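Local coordinates for uncharacterized protein (Bacteroides eggerthii, PDB 4FTD) that is of unknown function but, as a six-bladed beta-propeller protein with an immunoglobulin-like domain, may take part in carbohydrate metabolism, at residues A[139-144]-A[430-435]; A[354-359]-A[410-415]; A[398-403]-A[439-444]. All blocks are in the same frame, centred on the assembly; numbering follows the deposited sequence.

Contact 1 (A[139-144]-A[430-435]); sequences RCASYD and CLFASR
Tyr143 and Phe432 present their rings to each other as two nearly parallel plates, planes 5° apart, yet slid so far that they barely overlap: the centroids are 5.5 Å apart. The side chains pass each other in opposite directions, and the covering of ring by ring is replaced by a CH-pi contact at the root of the tyrosine. Tyr143 CB stands over one face of the Phe432 ring, 3.6 Å from its centroid and 18° off the ring normal. In return Phe432 CB lies 3.6 Å from Tyr143 CD1. Both residues hold CG anti to the backbone N (chi1 159° for Tyr143), which turns CG of each toward its carbonyl-carbon side. The hydroxyl end of the tyrosine is closely packed, with OH 3.2 Å from Cys430 CB. Along the rim of Phe432, Ala141 CB lies in the ring plane, 3.9 Å from CZ, and the carbonyl oxygen of Ala141, buried without a polar partner in the model, lies near that plane beside CE1. An alanine in place of Phe432 would probably open a gap beneath Tyr143 CB and beside Ala141, leaving the tyrosine without its CH-pi partner. Ala141 CB also touches Ser434 OG at 3.4 Å. The segments belong to different sheets: strand 138-143 pairs with 147-152, whereas strand 426-435 runs between 412-420 and 439-446, so these side chains fill the interface of two propeller blades, with Ile442 and Tyr417 also touching Tyr143 and Phe133 covering Ala141 and Ser434.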
loop_
_atom_site.group_PDB
_atom_site.type_symbol
_atom_site.label_atom_id
_atom_site.label_comp_id
_atom_site.label_asym_id
_atom_site.label_seq_id
_atom_site.Cartn_x
_atom_site.Cartn_y
_atom_site.Cartn_z
ATOM N N ARG A 139 13.054 12.141 -12.567
ATOM C CA ARG A 139 13.333 10.771 -12.059
ATOM C C ARG A 139 12.703 10.482 -10.719
ATOM O O ARG A 139 12.876 9.408 -10.138
ATOM C CB ARG A 139 14.838 10.571 -11.975
ATOM C CG ARG A 139 15.488 10.718 -13.320
ATOM C CD ARG A 139 16.968 10.384 -13.303
ATOM N NE ARG A 139 17.498 10.672 -14.651
ATOM C CZ ARG A 139 18.728 10.360 -15.052
ATOM N NH1 ARG A 139 19.549 9.733 -14.252
ATOM N NH2 ARG A 139 19.145 10.687 -16.256
ATOM N N CYS A 140 11.900 11.416 -10.230
ATOM C CA CYS A 140 11.300 11.267 -8.936
ATOM C C CYS A 140 10.015 12.052 -8.774
ATOM O O CYS A 140 9.936 13.201 -9.170
ATOM C CB CYS A 140 12.258 11.775 -7.890
ATOM S SG CYS A 140 11.869 11.421 -6.145
ATOM N N ALA A 141 9.061 11.416 -8.117
ATOM C CA ALA A 141 7.814 12.007 -7.678
ATOM C C ALA A 141 7.469 11.413 -6.314
ATOM O O ALA A 141 7.889 10.308 -5.981
ATOM C CB ALA A 141 6.680 11.767 -8.733
ATOM N N SER A 142 6.751 12.172 -5.495
ATOM C CA SER A 142 6.356 11.760 -4.174
ATOM C C SER A 142 4.912 12.274 -3.906
ATOM O O SER A 142 4.427 13.132 -4.613
ATOM C CB SER A 142 7.358 12.298 -3.143
ATOM O OG SER A 142 7.031 11.921 -1.804
ATOM N N TYR A 143 4.238 11.675 -2.941
ATOM C CA TYR A 143 2.814 11.927 -2.661
ATOM C C TYR A 143 2.553 11.835 -1.180
ATOM O O TYR A 143 3.138 11.019 -0.524
ATOM C CB TYR A 143 1.991 10.906 -3.409
ATOM C CG TYR A 143 0.565 10.637 -2.928
ATOM C CD1 TYR A 143 0.308 9.614 -2.005
ATOM C CD2 TYR A 143 -0.515 11.301 -3.470
ATOM C CE1 TYR A 143 -0.972 9.319 -1.592
ATOM C CE2 TYR A 143 -1.826 10.979 -3.078
ATOM C CZ TYR A 143 -2.024 9.988 -2.134
ATOM O OH TYR A 143 -3.252 9.673 -1.712
ATOM N N ASP A 144 1.694 12.682 -0.653
ATOM C CA ASP A 144 1.315 12.618 0.744
ATOM C C ASP A 144 -0.199 12.737 0.972
ATOM O O ASP A 144 -0.604 12.989 2.077
ATOM C CB ASP A 144 2.039 13.717 1.520
ATOM C CG ASP A 144 1.609 15.112 1.120
ATOM O OD1 ASP A 144 0.734 15.289 0.238
ATOM O OD2 ASP A 144 2.190 16.049 1.670
ATOM N N CYS A 430 -4.858 4.848 0.335
ATOM C CA CYS A 430 -4.466 5.515 -0.911
ATOM C C CYS A 430 -3.009 5.200 -1.193
ATOM O O CYS A 430 -2.165 5.458 -0.354
ATOM C CB CYS A 430 -4.698 7.002 -0.789
ATOM S SG CYS A 430 -6.316 7.465 -0.143
ATOM N N LEU A 431 -2.743 4.563 -2.335
ATOM C CA LEU A 431 -1.421 4.095 -2.722
ATOM C C LEU A 431 -0.968 4.872 -3.953
ATOM O O LEU A 431 -1.769 5.191 -4.824
ATOM C CB LEU A 431 -1.440 2.583 -3.009
ATOM C CG LEU A 431 -2.020 1.698 -1.892
ATOM C CD1 LEU A 431 -1.948 0.250 -2.361
ATOM C CD2 LEU A 431 -1.289 1.856 -0.547
ATOM N N PHE A 432 0.319 5.169 -3.993
ATOM C CA PHE A 432 0.957 5.909 -5.077
ATOM C C PHE A 432 2.209 5.190 -5.491
ATOM O O PHE A 432 2.964 4.697 -4.633
ATOM C CB PHE A 432 1.314 7.283 -4.572
ATOM C CG PHE A 432 2.218 8.112 -5.482
ATOM C CD1 PHE A 432 3.608 8.077 -5.331
ATOM C CD2 PHE A 432 1.650 9.056 -6.383
ATOM C CE1 PHE A 432 4.433 8.887 -6.110
ATOM C CE2 PHE A 432 2.462 9.886 -7.132
ATOM C CZ PHE A 432 3.858 9.788 -7.000
ATOM N N ALA A 433 2.445 5.176 -6.787
ATOM C CA ALA A 433 3.711 4.755 -7.400
ATOM C C ALA A 433 4.013 5.697 -8.575
ATOM O O ALA A 433 3.095 6.210 -9.255
ATOM C CB ALA A 433 3.670 3.309 -7.890
ATOM N N SER A 434 5.296 5.938 -8.787
ATOM C CA SER A 434 5.811 6.712 -9.907
ATOM C C SER A 434 7.030 6.004 -10.447
ATOM O O SER A 434 7.857 5.550 -9.673
ATOM C CB SER A 434 6.280 8.099 -9.446
ATOM O OG SER A 434 6.615 8.893 -10.602
ATOM N N ARG A 435 7.195 6.013 -11.756
ATOM C CA ARG A 435 8.323 5.395 -12.393
ATOM C C ARG A 435 8.788 6.220 -13.580
ATOM O O ARG A 435 7.982 6.659 -14.432
ATOM C CB ARG A 435 7.984 3.975 -12.753
ATOM C CG ARG A 435 9.161 3.183 -13.292
ATOM C CD ARG A 435 9.161 3.143 -14.805
ATOM N NE ARG A 435 10.216 2.315 -15.345
ATOM C CZ ARG A 435 10.453 2.149 -16.641
ATOM N NH1 ARG A 435 9.720 2.784 -17.541
ATOM N NH2 ARG A 435 11.431 1.336 -17.039
#

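Contact 2 (A[354-359]-A[410-415]); sequences LVCTAG and ALAQTD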
loop_
_atom_site.group_PDB
_atom_site.type_symbol
_atom_site.label_atom_id
_atom_site.label_comp_id
_atom_site.label_asym_id
_atom_site.label_seq_id
_atom_site.Cartn_x
_atom_site.Cartn_y
_atom_site.Cartn_z
ATOM N N LEU A 354 4.037 -2.465 -0.169
ATOM C CA LEU A 354 3.846 -1.627 -1.353
ATOM C C LEU A 354 5.223 -1.535 -2.025
ATOM O O LEU A 354 6.225 -1.208 -1.354
ATOM C CB LEU A 354 3.338 -0.243 -0.959
ATOM C CG LEU A 354 3.263 0.831 -2.052
ATOM C CD1 LEU A 354 2.348 0.430 -3.200
ATOM C CD2 LEU A 354 2.842 2.164 -1.406
ATOM N N VAL A 355 5.287 -1.891 -3.301
ATOM C CA VAL A 355 6.533 -1.771 -4.066
ATOM C C VAL A 355 6.214 -1.222 -5.428
ATOM O O VAL A 355 5.035 -1.184 -5.827
ATOM C CB VAL A 355 7.285 -3.111 -4.219
ATOM C CG1 VAL A 355 7.686 -3.682 -2.871
ATOM C CG2 VAL A 355 6.482 -4.114 -5.041
ATOM N N CYS A 356 7.242 -0.716 -6.125
ATOM C CA CYS A 356 7.096 -0.445 -7.560
ATOM C C CYS A 356 8.153 -1.219 -8.289
ATOM O O CYS A 356 9.341 -1.145 -7.917
ATOM C CB CYS A 356 7.203 1.055 -7.890
ATOM S SG CYS A 356 6.793 1.453 -9.601
ATOM N N THR A 357 7.778 -1.969 -9.327
ATOM C CA THR A 357 8.815 -2.709 -10.064
ATOM C C THR A 357 9.452 -1.709 -11.070
ATOM O O THR A 357 8.741 -0.951 -11.705
ATOM C CB THR A 357 8.280 -3.992 -10.716
ATOM O OG1 THR A 357 7.248 -3.585 -11.591
ATOM C CG2 THR A 357 7.746 -5.044 -9.629
ATOM N N ALA A 358 10.781 -1.717 -11.191
ATOM C CA ALA A 358 11.535 -0.648 -11.888
ATOM C C ALA A 358 11.657 -0.794 -13.399
ATOM O O ALA A 358 11.340 0.136 -14.173
ATOM C CB ALA A 358 12.920 -0.510 -11.257
ATOM N N GLY A 359 12.135 -1.950 -13.851
ATOM C CA GLY A 359 12.406 -2.099 -15.272
ATOM C C GLY A 359 13.690 -1.409 -15.713
ATOM O O GLY A 359 13.667 -0.570 -16.601
ATOM N N ALA A 410 15.723 3.858 -14.405
ATOM C CA ALA A 410 14.396 3.391 -14.026
ATOM C C ALA A 410 14.097 3.645 -12.535
ATOM O O ALA A 410 13.629 2.757 -11.795
ATOM C CB ALA A 410 14.269 1.906 -14.413
ATOM N N LEU A 411 14.328 4.874 -12.099
ATOM C CA LEU A 411 14.066 5.243 -10.720
ATOM C C LEU A 411 12.519 5.230 -10.531
ATOM O O LEU A 411 11.741 5.695 -11.436
ATOM C CB LEU A 411 14.689 6.601 -10.327
ATOM C CG LEU A 411 16.229 6.630 -10.103
ATOM C CD1 LEU A 411 16.668 5.664 -8.996
ATOM C CD2 LEU A 411 16.979 6.394 -11.404
ATOM N N ALA A 412 12.112 4.613 -9.422
ATOM C CA ALA A 412 10.702 4.426 -9.053
ATOM C C ALA A 412 10.508 4.752 -7.589
ATOM O O ALA A 412 11.416 4.536 -6.781
ATOM C CB ALA A 412 10.223 3.000 -9.326
ATOM N N GLN A 413 9.349 5.327 -7.271
ATOM C CA GLN A 413 8.993 5.730 -5.929
ATOM C C GLN A 413 7.596 5.146 -5.610
ATOM O O GLN A 413 6.782 4.834 -6.495
ATOM C CB GLN A 413 8.915 7.271 -5.769
ATOM C CG GLN A 413 10.228 8.004 -6.007
ATOM C CD GLN A 413 10.628 8.085 -7.455
ATOM O OE1 GLN A 413 9.780 8.327 -8.330
ATOM N NE2 GLN A 413 11.919 7.918 -7.730
ATOM N N THR A 414 7.377 4.967 -4.323
ATOM C CA THR A 414 6.077 4.613 -3.758
ATOM C C THR A 414 5.784 5.560 -2.607
ATOM O O THR A 414 6.678 6.170 -2.009
ATOM C CB THR A 414 6.008 3.163 -3.247
ATOM O OG1 THR A 414 6.986 2.973 -2.221
ATOM C CG2 THR A 414 6.190 2.176 -4.385
ATOM N N ASP A 415 4.510 5.667 -2.283
ATOM C CA ASP A 415 4.058 6.452 -1.127
ATOM C C ASP A 415 2.631 6.025 -0.819
ATOM O O ASP A 415 1.986 5.400 -1.643
ATOM C CB ASP A 415 4.080 7.968 -1.410
ATOM C CG ASP A 415 5.414 8.644 -1.061
ATOM O OD1 ASP A 415 5.959 8.435 0.075
ATOM O OD2 ASP A 415 5.888 9.433 -1.931
#
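Leu354, Cys356 and Ala358 meet Thr414, Ala412 and Ala410 in a largely apolar, side-chain-mediated contact between neighbouring blades of the beta-propeller. Strand 350-357 belongs to one sheet and strand 412-420 to the next; their short segments run at 160° and approach to 6.4 Å, with side chains filling the interval. Leu354 and Thr414 reach tip to tip, Leu354 CG lying 3.8 Å from Thr414 CB. The methyl of Thr414 also reaches the backbone, CG2 being 3.5 Å from Cys356 N. Cys356 SG rests 3.8 Å from Ala412 CB. Beyond the strands the chains close in, and Ala410 CB sits 3.4 Å from Gly359 O. Gly359 has a positive phi; a CB there would collide with the carbonyl oxygen of the residue before, which favours glycine. Since Thr414 OG1 takes the position between backbone N and carbonyl carbon (chi1 60°), it leaves the methyl to the interface and hydrogen-bonds to Ala341 O. The polar groups are served from outside the pair: Asp415 has a salt bridge with Lys343, and Gly359 O accepts from Arg435 NH2, so what joins the segments directly is van der Waals contact of methyls, a thiol and a leucine, partly against backbone atoms.

Contact 3 (A[398-403]-A[439-444]); sequences YQFKLG and GFVICE
Val441 is the bump of this contact, and Phe400 and Leu402 form the hollow that receives it. Its CG2 methyl rises over one face of the Phe400 ring, 3.8 Å from the centroid and 18° off the normal, a CH-pi contact whose methyl is displaced from the ring centre so that CE1 is its closest ring atom at 3.6 Å. The other methyl, CG1, sits in the notch between Leu402 CD2, 3.7 Å away, and Phe400 CD1. A chi1 of 68° places CG1 between the backbone N and the carbonyl carbon and CG2 anti to N, toward the Phe400 ring. The strands themselves stay well apart, 9.0 Å at the closest approach of their axes, a spacing bridged by side chains rather than by sheet pairing. They come from adjacent propeller blades. Strand 398-401 lies beside 369-374 in one, while strand 439-446 lies in the other between 426-435 and 120-125, the latter coming from far earlier in the chain in the manner of a propeller's Velcro closure; Val121, Asn123 and Ser125 of that strand also touch Phe400. A second, smaller bump is the sulfur of Cys443, lodged beside both aromatic residues. It lies at the edge of the Tyr398 ring, 5.2 Å from that centroid, with Tyr398 OH 3.5 Å from SG, and it stands obliquely to Phe400, 4.8 Å from that ring's centroid. Outside the pair, the Tyr398 ring also meets Phe445 edge-to-face.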
loop_
_atom_site.group_PDB
_atom_site.type_symbol
_atom_site.label_atom_id
_atom_site.label_comp_id
_atom_site.label_asym_id
_atom_site.label_seq_id
_atom_site.Cartn_x
_atom_site.Cartn_y
_atom_site.Cartn_z
ATOM N N TYR A 398 -2.592 -6.955 -5.441
ATOM C CA TYR A 398 -3.054 -5.875 -6.334
ATOM C C TYR A 398 -1.887 -5.421 -7.208
ATOM O O TYR A 398 -0.763 -5.364 -6.732
ATOM C CB TYR A 398 -3.598 -4.663 -5.541
ATOM C CG TYR A 398 -4.042 -3.528 -6.440
ATOM C CD1 TYR A 398 -5.251 -3.599 -7.127
ATOM C CD2 TYR A 398 -3.222 -2.412 -6.655
ATOM C CE1 TYR A 398 -5.651 -2.580 -7.983
ATOM C CE2 TYR A 398 -3.609 -1.392 -7.519
ATOM C CZ TYR A 398 -4.822 -1.473 -8.169
ATOM O OH TYR A 398 -5.190 -0.476 -9.027
ATOM N N GLN A 399 -2.167 -5.103 -8.473
ATOM C CA GLN A 399 -1.164 -4.623 -9.411
ATOM C C GLN A 399 -1.762 -3.547 -10.289
ATOM O O GLN A 399 -2.901 -3.681 -10.739
ATOM C CB GLN A 399 -0.703 -5.751 -10.323
ATOM C CG GLN A 399 0.448 -5.385 -11.247
ATOM C CD GLN A 399 0.818 -6.514 -12.169
ATOM O OE1 GLN A 399 0.026 -6.927 -13.008
ATOM N NE2 GLN A 399 2.018 -7.010 -12.022
ATOM N N PHE A 400 -1.008 -2.471 -10.500
ATOM C CA PHE A 400 -1.381 -1.452 -11.461
ATOM C C PHE A 400 -0.160 -1.220 -12.334
ATOM O O PHE A 400 0.847 -0.726 -11.868
ATOM C CB PHE A 400 -1.867 -0.145 -10.833
ATOM C CG PHE A 400 -2.433 0.800 -11.861
ATOM C CD1 PHE A 400 -1.594 1.635 -12.590
ATOM C CD2 PHE A 400 -3.793 0.796 -12.153
ATOM C CE1 PHE A 400 -2.099 2.468 -13.580
ATOM C CE2 PHE A 400 -4.308 1.630 -13.145
ATOM C CZ PHE A 400 -3.452 2.454 -13.869
ATOM N N LYS A 401 -0.263 -1.614 -13.586
ATOM C CA LYS A 401 0.805 -1.490 -14.546
ATOM C C LYS A 401 0.895 -0.060 -15.059
ATOM O O LYS A 401 -0.099 0.475 -15.557
ATOM C CB LYS A 401 0.528 -2.457 -15.681
ATOM C CG LYS A 401 0.877 -3.896 -15.344
ATOM C CD LYS A 401 0.597 -4.772 -16.550
ATOM C CE LYS A 401 1.782 -5.639 -16.899
ATOM N NZ LYS A 401 2.996 -4.893 -17.390
ATOM N N LEU A 402 2.093 0.535 -14.974
ATOM C CA LEU A 402 2.321 1.930 -15.346
ATOM C C LEU A 402 2.661 2.086 -16.836
ATOM O O LEU A 402 2.754 3.198 -17.325
ATOM C CB LEU A 402 3.427 2.545 -14.462
ATOM C CG LEU A 402 3.218 2.605 -12.940
ATOM C CD1 LEU A 402 4.526 2.885 -12.182
ATOM C CD2 LEU A 402 2.167 3.651 -12.660
ATOM N N GLY A 403 2.874 0.976 -17.543
ATOM C CA GLY A 403 3.275 1.021 -18.953
ATOM C C GLY A 403 4.748 1.398 -19.097
ATOM O O GLY A 403 5.502 1.495 -18.123
ATOM N N GLY A 439 5.346 7.410 -15.748
ATOM C CA GLY A 439 4.367 8.285 -15.124
ATOM C C GLY A 439 4.023 7.831 -13.699
ATOM O O GLY A 439 4.781 7.120 -13.083
ATOM N N PHE A 440 2.861 8.244 -13.201
ATOM C CA PHE A 440 2.452 7.940 -11.835
ATOM C C PHE A 440 0.976 7.619 -11.727
ATOM O O PHE A 440 0.222 7.952 -12.623
ATOM C CB PHE A 440 2.864 9.055 -10.882
ATOM C CG PHE A 440 2.096 10.368 -11.003
ATOM C CD1 PHE A 440 0.886 10.544 -10.353
ATOM C CD2 PHE A 440 2.645 11.459 -11.704
ATOM C CE1 PHE A 440 0.186 11.756 -10.451
ATOM C CE2 PHE A 440 1.975 12.662 -11.788
ATOM C CZ PHE A 440 0.756 12.817 -11.143
ATOM N N VAL A 441 0.587 6.989 -10.625
ATOM C CA VAL A 441 -0.813 6.594 -10.369
ATOM C C VAL A 441 -1.114 6.769 -8.872
ATOM O O VAL A 441 -0.211 6.644 -8.000
ATOM C CB VAL A 441 -1.075 5.138 -10.846
ATOM C CG1 VAL A 441 -0.327 4.117 -10.004
ATOM C CG2 VAL A 441 -2.552 4.771 -10.856
ATOM N N ILE A 442 -2.366 7.145 -8.572
ATOM C CA ILE A 442 -2.906 7.090 -7.239
ATOM C C ILE A 442 -4.071 6.081 -7.276
ATOM O O ILE A 442 -4.985 6.241 -8.079
ATOM C CB ILE A 442 -3.438 8.441 -6.790
ATOM C CG1 ILE A 442 -2.306 9.488 -6.780
ATOM C CG2 ILE A 442 -4.114 8.288 -5.406
ATOM C CD1 ILE A 442 -2.809 10.925 -6.753
ATOM N N CYS A 443 -4.018 5.049 -6.426
ATOM C CA CYS A 443 -5.058 4.023 -6.335
ATOM C C CYS A 443 -5.624 4.030 -4.932
ATOM O O CYS A 443 -4.863 3.847 -3.967
ATOM C CB CYS A 443 -4.465 2.655 -6.603
ATOM S SG CYS A 443 -3.638 2.562 -8.179
ATOM N N GLU A 444 -6.928 4.259 -4.812
ATOM C CA GLU A 444 -7.608 4.367 -3.517
ATOM C C GLU A 444 -8.549 3.182 -3.339
ATOM O O GLU A 444 -9.239 2.766 -4.285
ATOM C CB GLU A 444 -8.409 5.668 -3.439
ATOM C CG GLU A 444 -7.597 6.923 -3.750
ATOM C CD GLU A 444 -8.288 8.221 -3.343
ATOM O OE1 GLU A 444 -9.534 8.247 -3.268
ATOM O OE2 GLU A 444 -7.591 9.225 -3.092
#

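The three contacts share one blade, the sheet of strands 120-125, 412-420, 426-435 and 439-446: contact 1 joins it to the blade of strand 138-143, while contacts 2 and 3 join it to the blade of strand 350-357. Their centres lie about 8 Å (1 to 2) and about 10 Å (1 to 3, 2 to 3) apart. Contacts 1 and 2 are linked by probable hydrogen bonds, Ser142 OG to Asp415 OD2 and Arg435 NE to Ala358 O, each 2.7 Å. Contacts 1 and 3 share strand pairing, with Leu431 O 2.8 Å from Cys443 N. Cys356 SG packs on Leu402 CD1 at 3.7 Å. Glycerol, probably from crystallisation, hydrogen-bonds to Asp415 OD1; no active site is established.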